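Local coordinates for DUF4442 domain-containing protein (Pseudomonas aeruginosa, PDB 1SH8) that is of unknown function but is probably a hotdog-fold thioesterase, at residues A76-I81 with Y144-H149. Sequence-based numbering, arbitrary orientation.
Sequences ARFYPI and YQLRSH
The phenol OH of Tyr79 is gripped by Arg147 NE at 3.1 Å, and it shares a hydrogen bond with a water that donates to Ser148 O. Tyr79 and Arg147 belong to neighbouring antiparallel strands of the hotdog fold, 78-89 at the sheet's edge within the chain and 136-148 beside it. They form a hydrogen-bonded pair, Tyr79 N to Arg147 O and Arg147 N to Tyr79 O, and Ile81 and Gln145 repeat the pattern two residues on. The side chains of Tyr79 and Arg147 run side by side, with Arg147 CB over one ring face in a CH-pi contact, 4.0 Å from the centroid. A bend at chi3 (60°) turns NE of Arg147 toward the phenol, whose oxygen lies in the guanidinium plane, while NH1 donates to Gln145 OE1 at 2.6 Å. The guanidinium is thus held at two points, which should fix its rotation. Ile81 CD1 crosses the Arg147 chain obliquely and touches CD at 3.4 Å. On this same face Ile49 of the second subunit packs on Tyr79 and Ile81, and His48 of that subunit hydrogen-bonds through NE2 to Pro80 O.

Phe78, Pro80 and Leu146 line the opposite face and rest on Phe69 of helix 64-72. Leu146 CG stands anti to its backbone N (chi1 -180°), and CD1 reaches Phe78 CB at 3.6 Å. Arg77 CG lies over the centre of the Phe78 ring.

Where strand 136-148 ends and 78-89 begins, the pairing weakens: His149 N makes only a weak 3.4 Å bond to Arg77 O. The imidazole instead presses a face on Tyr79 CD2, the ring planes 36° apart, and a water links His149 NE2, at 2.8 Å, to Phe78 O.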
ATOM      1  N   ALA A  76      13.718 -16.673 -12.172  1.00 11.29           N
ATOM      2  CA  ALA A  76      13.622 -17.971 -11.523  1.00 10.44           C
ATOM      3  C   ALA A  76      14.803 -18.042 -10.555  1.00 11.31           C
ATOM      4  O   ALA A  76      14.686 -18.569  -9.450  1.00 10.83           O
ATOM      5  CB  ALA A  76      13.707 -19.091 -12.553  1.00 11.94           C
ATOM      6  N   ARG A  77      15.937 -17.483 -10.974  1.00 10.94           N
ATOM      7  CA  ARG A  77      17.145 -17.470 -10.150  1.00 11.32           C
ATOM      8  C   ARG A  77      17.017 -16.503  -8.968  1.00 11.28           C
ATOM      9  O   ARG A  77      17.515 -16.772  -7.871  1.00 11.77           O
ATOM     10  CB  ARG A  77      18.350 -17.066 -11.000  1.00 11.62           C
ATOM     11  CG  ARG A  77      19.651 -17.037 -10.220  1.00 13.76           C
ATOM     12  CD  ARG A  77      20.803 -16.496 -11.050  1.00 15.97           C
ATOM     13  NE  ARG A  77      22.059 -16.515 -10.297  1.00 17.12           N
ATOM     14  CZ  ARG A  77      23.162 -15.861 -10.656  1.00 19.48           C
ATOM     15  NH1 ARG A  77      23.173 -15.128 -11.764  1.00 21.25           N
ATOM     16  NH2 ARG A  77      24.255 -15.938  -9.905  1.00 20.12           N
ATOM     17  N   PHE A  78      16.341 -15.382  -9.206  1.00 10.47           N
ATOM     18  CA  PHE A  78      16.143 -14.347  -8.191  1.00  9.42           C
ATOM     19  C   PHE A  78      14.665 -14.072  -7.955  1.00 10.11           C
ATOM     20  O   PHE A  78      13.803 -14.517  -8.707  1.00  9.73           O
ATOM     21  CB  PHE A  78      16.773 -13.023  -8.645  1.00  9.76           C
ATOM     22  CG  PHE A  78      18.234 -13.111  -8.968  1.00 10.45           C
ATOM     23  CD1 PHE A  78      19.173 -13.330  -7.964  1.00 11.14           C
ATOM     24  CD2 PHE A  78      18.674 -12.957 -10.279  1.00 12.18           C
ATOM     25  CE1 PHE A  78      20.528 -13.394  -8.260  1.00 12.84           C
ATOM     26  CE2 PHE A  78      20.033 -13.020 -10.589  1.00 14.17           C
ATOM     27  CZ  PHE A  78      20.959 -13.237  -9.577  1.00 14.54           C
ATOM     28  N   TYR A  79      14.387 -13.321  -6.897  1.00  9.86           N
ATOM     29  CA  TYR A  79      13.030 -12.897  -6.592  1.00  9.21           C
ATOM     30  C   TYR A  79      13.181 -11.543  -5.924  1.00  9.99           C
ATOM     31  O   TYR A  79      14.199 -11.268  -5.281  1.00  9.95           O
ATOM     32  CB  TYR A  79      12.309 -13.891  -5.675  1.00  9.78           C
ATOM     33  CG  TYR A  79      12.864 -13.998  -4.279  1.00 10.61           C
ATOM     34  CD1 TYR A  79      12.359 -13.215  -3.241  1.00 10.53           C
ATOM     35  CD2 TYR A  79      13.875 -14.909  -3.987  1.00 11.11           C
ATOM     36  CE1 TYR A  79      12.847 -13.346  -1.941  1.00 11.10           C
ATOM     37  CE2 TYR A  79      14.370 -15.047  -2.700  1.00 12.14           C
ATOM     38  CZ  TYR A  79      13.852 -14.265  -1.680  1.00 12.60           C
ATOM     39  OH  TYR A  79      14.342 -14.423  -0.401  1.00 13.42           O
ATOM     40  N   PRO A  80      12.192 -10.660  -6.111  1.00  9.38           N
ATOM     41  CA  PRO A  80      12.269  -9.335  -5.497  1.00  8.99           C
ATOM     42  C   PRO A  80      11.404  -9.235  -4.245  1.00  9.36           C
ATOM     43  O   PRO A  80      10.446  -9.985  -4.078  1.00  9.75           O
ATOM     44  CB  PRO A  80      11.748  -8.434  -6.603  1.00  8.65           C
ATOM     45  CG  PRO A  80      10.606  -9.267  -7.167  1.00  7.89           C
ATOM     46  CD  PRO A  80      11.175 -10.689  -7.184  1.00  9.32           C
ATOM     47  N   ILE A  81      11.765  -8.318  -3.358  1.00  8.81           N
ATOM     48  CA  ILE A  81      10.965  -8.053  -2.171  1.00  9.46           C
ATOM     49  C   ILE A  81      11.054  -6.555  -1.940  1.00  9.20           C
ATOM     50  O   ILE A  81      12.072  -5.930  -2.251  1.00 10.61           O
ATOM     51  CB  ILE A  81      11.476  -8.765  -0.892  1.00 12.04           C
ATOM     52  CG1 ILE A  81      12.934  -8.401  -0.631  1.00 14.39           C
ATOM     53  CG2 ILE A  81      11.281 -10.258  -1.007  1.00 15.55           C
ATOM     54  CD1 ILE A  81      13.436  -8.894   0.707  1.00 19.65           C
ATOM     55  N   TYR A 144      13.846  -1.759  -2.790  1.00  7.34           N
ATOM     56  CA  TYR A 144      13.623  -3.165  -3.101  1.00  7.70           C
ATOM     57  C   TYR A 144      14.928  -3.914  -2.964  1.00  8.29           C
ATOM     58  O   TYR A 144      16.011  -3.329  -2.993  1.00  7.88           O
ATOM     59  CB  TYR A 144      13.146  -3.332  -4.547  1.00  7.07           C
ATOM     60  CG  TYR A 144      11.826  -2.682  -4.840  1.00  7.56           C
ATOM     61  CD1 TYR A 144      10.628  -3.378  -4.658  1.00  7.99           C
ATOM     62  CD2 TYR A 144      11.765  -1.354  -5.272  1.00  7.70           C
ATOM     63  CE1 TYR A 144       9.393  -2.763  -4.901  1.00  7.83           C
ATOM     64  CE2 TYR A 144      10.539  -0.730  -5.515  1.00  7.42           C
ATOM     65  CZ  TYR A 144       9.361  -1.444  -5.325  1.00  8.52           C
ATOM     66  OH  TYR A 144       8.151  -0.826  -5.541  1.00  9.60           O
ATOM     67  N   GLN A 145      14.814  -5.225  -2.840  1.00  9.04           N
ATOM     68  CA  GLN A 145      15.980  -6.068  -2.748  1.00 10.47           C
ATOM     69  C   GLN A 145      15.800  -7.181  -3.775  1.00 10.37           C
ATOM     70  O   GLN A 145      14.713  -7.753  -3.886  1.00 10.94           O
ATOM     71  CB  GLN A 145      16.073  -6.665  -1.346  1.00 13.55           C
ATOM     72  CG  GLN A 145      17.472  -6.757  -0.795  1.00 19.50           C
ATOM     73  CD  GLN A 145      17.484  -7.300   0.614  1.00 18.97           C
ATOM     74  OE1 GLN A 145      17.170  -8.463   0.840  1.00 20.48           O
ATOM     75  NE2 GLN A 145      17.833  -6.453   1.574  1.00 21.81           N
ATOM     76  N   LEU A 146      16.844  -7.445  -4.555  1.00 10.24           N
ATOM     77  CA  LEU A 146      16.829  -8.536  -5.529  1.00 10.83           C
ATOM     78  C   LEU A 146      17.568  -9.634  -4.761  1.00 11.39           C
ATOM     79  O   LEU A 146      18.715  -9.442  -4.352  1.00 11.43           O
ATOM     80  CB  LEU A 146      17.614  -8.160  -6.793  1.00 10.55           C
ATOM     81  CG  LEU A 146      17.668  -9.219  -7.899  1.00 12.56           C
ATOM     82  CD1 LEU A 146      16.265  -9.460  -8.457  1.00 11.38           C
ATOM     83  CD2 LEU A 146      18.609  -8.758  -9.006  1.00 12.47           C
ATOM     84  N   ARG A 147      16.915 -10.771  -4.546  1.00 10.26           N
ATOM     85  CA  ARG A 147      17.538 -11.842  -3.779  1.00 12.29           C
ATOM     86  C   ARG A 147      17.604 -13.155  -4.526  1.00 13.22           C
ATOM     87  O   ARG A 147      16.728 -13.470  -5.324  1.00 12.10           O
ATOM     88  CB  ARG A 147      16.765 -12.069  -2.476  1.00 12.69           C
ATOM     89  CG  ARG A 147      16.637 -10.833  -1.594  1.00 15.20           C
ATOM     90  CD  ARG A 147      15.798 -11.131  -0.364  1.00 18.02           C
ATOM     91  NE  ARG A 147      16.369 -12.199   0.455  1.00 21.86           N
ATOM     92  CZ  ARG A 147      17.416 -12.055   1.266  1.00 24.57           C
ATOM     93  NH1 ARG A 147      18.024 -10.882   1.381  1.00 24.35           N
ATOM     94  NH2 ARG A 147      17.857 -13.092   1.966  1.00 25.54           N
ATOM     95  N   SER A 148      18.651 -13.926  -4.264  1.00 14.59           N
ATOM     96  CA  SER A 148      18.767 -15.227  -4.898  1.00 16.26           C
ATOM     97  C   SER A 148      18.091 -16.219  -3.961  1.00 16.35           C
ATOM     98  O   SER A 148      18.006 -15.991  -2.752  1.00 14.38           O
ATOM     99  CB  SER A 148      20.237 -15.607  -5.103  1.00 18.02           C
ATOM    100  OG  SER A 148      20.923 -15.678  -3.868  1.00 23.93           O
ATOM    101  N   HIS A 149      17.578 -17.306  -4.517  1.00 17.77           N
ATOM    102  CA  HIS A 149      16.934 -18.315  -3.695  1.00 19.10           C
ATOM    103  C   HIS A 149      18.017 -19.076  -2.939  1.00 20.81           C
ATOM    104  O   HIS A 149      19.055 -19.418  -3.503  1.00 22.89           O
ATOM    105  CB  HIS A 149      16.131 -19.277  -4.575  1.00 19.09           C
ATOM    106  CG  HIS A 149      14.889 -18.671  -5.149  1.00 18.60           C
ATOM    107  ND1 HIS A 149      13.742 -18.483  -4.407  1.00 17.48           N
ATOM    108  CD2 HIS A 149      14.615 -18.208  -6.391  1.00 17.73           C
ATOM    109  CE1 HIS A 149      12.814 -17.930  -5.169  1.00 19.07           C
ATOM    110  NE2 HIS A 149      13.318 -17.754  -6.378  1.00 18.65           N
TER
HETATM  111  O   HOH W   1      18.968 -18.758  -7.143  1.00 34.81           O
HETATM  112  O   HOH W   2      11.810 -16.355  -8.291  1.00 20.98           O
HETATM  113  O   HOH W   3      16.769 -15.980  -0.019  1.00 27.55           O